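PDB 5MU5: uncharacterized protein, which is a Maf glycosyltransferase that probably transfers sugar to flagellin and is involved in the formation of bacterial flagella. Local coordinates for residues P152-D155 with F156-H159; I183-E187 with P188-A192. All coordinates share one frame; numbering follows the deposited sequence.

Contact 1. Residues P152-D155 with F156-H159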
loop_
_atom_site.group_PDB
_atom_site.type_symbol
_atom_site.label_atom_id
_atom_site.label_comp_id
_atom_site.label_asym_id
_atom_site.label_seq_id
_atom_site.Cartn_x
_atom_site.Cartn_y
_atom_site.Cartn_z
ATOM N N PRO A 152 -6.415 -22.783 -11.610
ATOM C CA PRO A 152 -5.777 -23.690 -10.652
ATOM C C PRO A 152 -5.245 -24.985 -11.258
ATOM O O PRO A 152 -4.347 -25.607 -10.701
ATOM C CB PRO A 152 -6.920 -24.043 -9.702
ATOM C CG PRO A 152 -7.859 -22.898 -9.811
ATOM C CD PRO A 152 -7.815 -22.510 -11.243
ATOM N N ASN A 153 -5.842 -25.409 -12.363
ATOM C CA ASN A 153 -5.469 -26.674 -12.981
ATOM C C ASN A 153 -4.682 -26.397 -14.255
ATOM O O ASN A 153 -5.237 -25.950 -15.253
ATOM C CB ASN A 153 -6.720 -27.501 -13.246
ATOM C CG ASN A 153 -6.399 -28.934 -13.648
ATOM O OD1 ASN A 153 -5.337 -29.221 -14.182
ATOM N ND2 ASN A 153 -7.330 -29.834 -13.400
ATOM N N PHE A 154 -3.378 -26.641 -14.188
ATOM C CA PHE A 154 -2.492 -26.380 -15.304
ATOM C C PHE A 154 -2.847 -27.191 -16.539
ATOM O O PHE A 154 -2.563 -26.765 -17.653
ATOM C CB PHE A 154 -1.045 -26.640 -14.921
ATOM C CG PHE A 154 -0.058 -26.123 -15.935
ATOM C CD1 PHE A 154 0.247 -24.778 -15.983
ATOM C CD2 PHE A 154 0.551 -26.980 -16.849
ATOM C CE1 PHE A 154 1.154 -24.299 -16.908
ATOM C CE2 PHE A 154 1.446 -26.501 -17.782
ATOM C CZ PHE A 154 1.746 -25.155 -17.814
ATOM N N ASP A 155 -3.463 -28.355 -16.349
ATOM C CA ASP A 155 -3.909 -29.148 -17.485
ATOM C C ASP A 155 -4.847 -28.383 -18.388
ATOM O O ASP A 155 -4.759 -28.490 -19.611
ATOM C CB ASP A 155 -4.584 -30.451 -17.044
ATOM C CG ASP A 155 -3.587 -31.500 -16.578
ATOM O OD1 ASP A 155 -2.404 -31.156 -16.306
ATOM O OD2 ASP A 155 -3.996 -32.682 -16.507
ATOM N N PHE A 156 -5.740 -27.607 -17.796
ATOM C CA PHE A 156 -6.693 -26.838 -18.581
ATOM C C PHE A 156 -5.996 -25.813 -19.471
ATOM O O PHE A 156 -6.360 -25.644 -20.628
ATOM C CB PHE A 156 -7.738 -26.149 -17.691
ATOM C CG PHE A 156 -8.622 -27.106 -16.912
ATOM C CD1 PHE A 156 -8.683 -28.469 -17.224
ATOM C CD2 PHE A 156 -9.452 -26.624 -15.893
ATOM C CE1 PHE A 156 -9.510 -29.321 -16.509
ATOM C CE2 PHE A 156 -10.280 -27.481 -15.176
ATOM C CZ PHE A 156 -10.309 -28.826 -15.485
ATOM N N LEU A 157 -4.995 -25.134 -18.939
ATOM C CA LEU A 157 -4.237 -24.194 -19.756
ATOM C C LEU A 157 -3.550 -24.959 -20.888
ATOM O O LEU A 157 -3.580 -24.536 -22.039
ATOM C CB LEU A 157 -3.187 -23.455 -18.922
ATOM C CG LEU A 157 -2.305 -22.504 -19.732
ATOM C CD1 LEU A 157 -3.121 -21.338 -20.294
ATOM C CD2 LEU A 157 -1.153 -22.000 -18.874
ATOM N N TYR A 158 -2.949 -26.091 -20.541
ATOM C CA TYR A 158 -2.247 -26.914 -21.508
ATOM C C TYR A 158 -3.168 -27.362 -22.630
ATOM O O TYR A 158 -2.821 -27.222 -23.783
ATOM C CB TYR A 158 -1.609 -28.122 -20.818
ATOM C CG TYR A 158 -0.908 -29.053 -21.767
ATOM C CD1 TYR A 158 0.401 -28.810 -22.162
ATOM C CD2 TYR A 158 -1.554 -30.176 -22.280
ATOM C CE1 TYR A 158 1.040 -29.657 -23.041
ATOM C CE2 TYR A 158 -0.922 -31.025 -23.172
ATOM C CZ TYR A 158 0.388 -30.764 -23.530
ATOM O OH TYR A 158 1.054 -31.591 -24.401
ATOM N N HIS A 159 -4.352 -27.878 -22.291
ATOM C CA HIS A 159 -5.329 -28.293 -23.307
ATOM C C HIS A 159 -5.907 -27.118 -24.061
ATOM O O HIS A 159 -6.330 -27.295 -25.192
ATOM C CB HIS A 159 -6.504 -29.050 -22.691
ATOM C CG HIS A 159 -6.132 -30.359 -22.099
ATOM N ND1 HIS A 159 -5.416 -31.304 -22.795
ATOM C CD2 HIS A 159 -6.393 -30.899 -20.885
ATOM C CE1 HIS A 159 -5.242 -32.372 -22.035
ATOM N NE2 HIS A 159 -5.832 -32.155 -20.873
#
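The side-chain amide of N153 is stacked on one face of the F156 ring, the two planes only 24° apart. ND2 stands 3.7 Å above the plane of the F156 ring, displaced toward its rim, while N153 CB lies 4.1 Å from the centroid of that ring, close enough to the normal to count as a CH-pi contact. The F156 ring also meets Y216 edge-to-face. With CG of N153 anti to the backbone N (chi1 -169°), the amide folds forward over the first turn, where OD1 accepts from D155 N at 3.0 Å; OD1 also accepts from a triethylene glycol molecule, probably picked up from the crystallisation liquor. The main chain closes the same turn: F156 N donates to N153 O at 3.1 Å, but bent (135° at the hydrogen) and from above the carbonyl plane. Straighter i to i+4 bonds follow, from Y158 N to F154 O and from H159 N to D155 O, the latter 2.8 Å long. On another side of the helix, F154 CE1 touches L157 CD2 at 3.8 Å, and R29 makes a cation-pi contact with the F154 ring. The buried carboxylate of D155 is held by H33 and S37, and S37 also bonds H159 NE2. N153 thus acts as an asparagine N-cap for helix 154-160, which follows parallel strand 146-150 in the Maf N-terminal domain.

Contact 2. Residues I183-E187 with P188-A192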
loop_
_atom_site.group_PDB
_atom_site.type_symbol
_atom_site.label_atom_id
_atom_site.label_comp_id
_atom_site.label_asym_id
_atom_site.label_seq_id
_atom_site.Cartn_x
_atom_site.Cartn_y
_atom_site.Cartn_z
ATOM N N ILE A 183 -2.465 -16.883 -13.667
ATOM C CA ILE A 183 -2.155 -17.236 -12.308
ATOM C C ILE A 183 -2.523 -18.684 -12.116
ATOM O O ILE A 183 -3.684 -19.040 -12.176
ATOM C CB ILE A 183 -2.971 -16.319 -11.378
ATOM C CG1 ILE A 183 -2.516 -14.861 -11.556
ATOM C CG2 ILE A 183 -2.867 -16.766 -9.932
ATOM C CD1 ILE A 183 -3.542 -13.831 -11.102
ATOM N N ILE A 184 -1.513 -19.518 -11.920
ATOM C CA ILE A 184 -1.686 -20.944 -11.713
ATOM C C ILE A 184 -1.465 -21.223 -10.235
ATOM O O ILE A 184 -0.336 -21.445 -9.798
ATOM C CB ILE A 184 -0.656 -21.756 -12.544
ATOM C CG1 ILE A 184 -0.626 -21.293 -14.003
ATOM C CG2 ILE A 184 -0.983 -23.244 -12.475
ATOM C CD1 ILE A 184 -1.946 -21.425 -14.726
ATOM N N GLU A 185 -2.540 -21.188 -9.461
ATOM C CA GLU A 185 -2.453 -21.372 -8.014
ATOM C C GLU A 185 -3.676 -22.128 -7.551
ATOM O O GLU A 185 -4.758 -21.957 -8.106
ATOM C CB GLU A 185 -2.382 -20.006 -7.289
ATOM C CG GLU A 185 -1.158 -19.153 -7.619
ATOM C CD GLU A 185 0.169 -19.793 -7.180
ATOM O OE1 GLU A 185 0.149 -20.582 -6.221
ATOM O OE2 GLU A 185 1.232 -19.519 -7.798
ATOM N N GLU A 186 -3.501 -22.932 -6.518
ATOM C CA GLU A 186 -4.574 -23.748 -5.944
ATOM C C GLU A 186 -5.011 -23.293 -4.559
ATOM O O GLU A 186 -5.987 -23.787 -4.042
ATOM C CB GLU A 186 -4.094 -25.196 -5.816
ATOM C CG GLU A 186 -3.732 -25.826 -7.151
ATOM C CD GLU A 186 -3.005 -27.157 -7.004
ATOM O OE1 GLU A 186 -3.313 -27.922 -6.064
ATOM O OE2 GLU A 186 -2.124 -27.442 -7.847
ATOM N N GLU A 187 -4.269 -22.401 -3.936
ATOM C CA GLU A 187 -4.579 -21.979 -2.585
ATOM C C GLU A 187 -5.343 -20.666 -2.654
ATOM O O GLU A 187 -4.950 -19.781 -3.401
ATOM C CB GLU A 187 -3.291 -21.787 -1.793
ATOM C CG GLU A 187 -2.472 -23.053 -1.628
ATOM C CD GLU A 187 -1.022 -22.761 -1.238
ATOM O OE1 GLU A 187 -0.411 -21.805 -1.786
ATOM O OE2 GLU A 187 -0.483 -23.494 -0.382
ATOM N N PRO A 188 -6.425 -20.527 -1.870
ATOM C CA PRO A 188 -7.163 -19.253 -1.876
ATOM C C PRO A 188 -6.260 -18.052 -1.578
ATOM O O PRO A 188 -6.306 -17.065 -2.308
ATOM C CB PRO A 188 -8.189 -19.417 -0.743
ATOM C CG PRO A 188 -8.253 -20.866 -0.470
ATOM C CD PRO A 188 -6.938 -21.462 -0.859
ATOM N N GLY A 189 -5.449 -18.161 -0.515
ATOM C CA GLY A 189 -4.524 -17.107 -0.100
ATOM C C GLY A 189 -3.628 -16.623 -1.213
ATOM O O GLY A 189 -3.499 -15.430 -1.432
ATOM N N GLN A 190 -3.033 -17.556 -1.939
ATOM C CA GLN A 190 -2.158 -17.232 -3.060
ATOM C C GLN A 190 -2.914 -16.645 -4.216
ATOM O O GLN A 190 -2.429 -15.738 -4.871
ATOM C CB GLN A 190 -1.410 -18.469 -3.563
ATOM C CG GLN A 190 -0.092 -18.686 -2.877
ATOM C CD GLN A 190 0.835 -17.503 -3.090
ATOM O OE1 GLN A 190 0.992 -17.028 -4.210
ATOM N NE2 GLN A 190 1.427 -17.008 -2.017
ATOM N N ILE A 191 -4.093 -17.179 -4.499
ATOM C CA ILE A 191 -4.882 -16.626 -5.596
ATOM C C ILE A 191 -5.157 -15.139 -5.316
ATOM O O ILE A 191 -4.922 -14.288 -6.178
ATOM C CB ILE A 191 -6.204 -17.382 -5.799
ATOM C CG1 ILE A 191 -5.915 -18.761 -6.403
ATOM C CG2 ILE A 191 -7.125 -16.572 -6.698
ATOM C CD1 ILE A 191 -7.070 -19.726 -6.318
ATOM N N ALA A 192 -5.629 -14.864 -4.100
ATOM C CA ALA A 192 -5.975 -13.516 -3.671
ATOM C C ALA A 192 -4.793 -12.587 -3.781
ATOM O O ALA A 192 -4.922 -11.528 -4.337
ATOM C CB ALA A 192 -6.525 -13.517 -2.247
#
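E187 O receives the amide of I191 at 3.0 Å, with 163° at the hydrogen and the donor nearly in line with the carbonyl bond. The same oxygen lies 3.3 Å from I191 CG1. CG1 is carried there by a first torsion that sets it beside the backbone N of I191 (chi1 -72°), so the isoleucine's longer branch runs back toward the loop, its CD1 3.7 Å from E185 O. Beside this, E185 CB packs on I191 CG1 at 3.8 Å. E187 is the N-cap residue of helix 188-202, and P188 takes the first helical position, where a proline has no amide hydrogen to leave unbonded; the loop joins this helix to strand 180-183, an outermost strand of the parallel sheet in the Maf N-terminal domain. Q190 lies near two glutamates. Its aliphatic part runs alongside E187, both pointing the same way, with E187 OE1 3.3 Å from Q190 CG. E185 comes across at a slant, its chain bent at chi2, and rests OE1 against Q190 CB at 3.7 Å, the carboxylate and amide planes 64° apart. I191 also packs on L220 and A224 of helix 219-235.

Contact 1 and contact 2 are both helix starts in the Maf N-terminal domain, each following a strand of the same parallel sheet: 146-150 leads toward helix 154-160 and the neighbouring strand 180-183 toward helix 188-202. Their centres are 14 Å apart, yet the loops touch. P152 CB lies 3.4 Å from E185 O, and P152 O is 3.6 Å from E186 CG. Farther along, I184 meets the apolar side of helix 154-160, its CG2 4.0 Å from F154 CD1 and its CD1 4.3 Å from L157 CD2. L220 of helix 219-235 touches both P152 and P188, while M26 and R29 touch both F154 and I184. The triethylene glycol sits at N153, on contact 1.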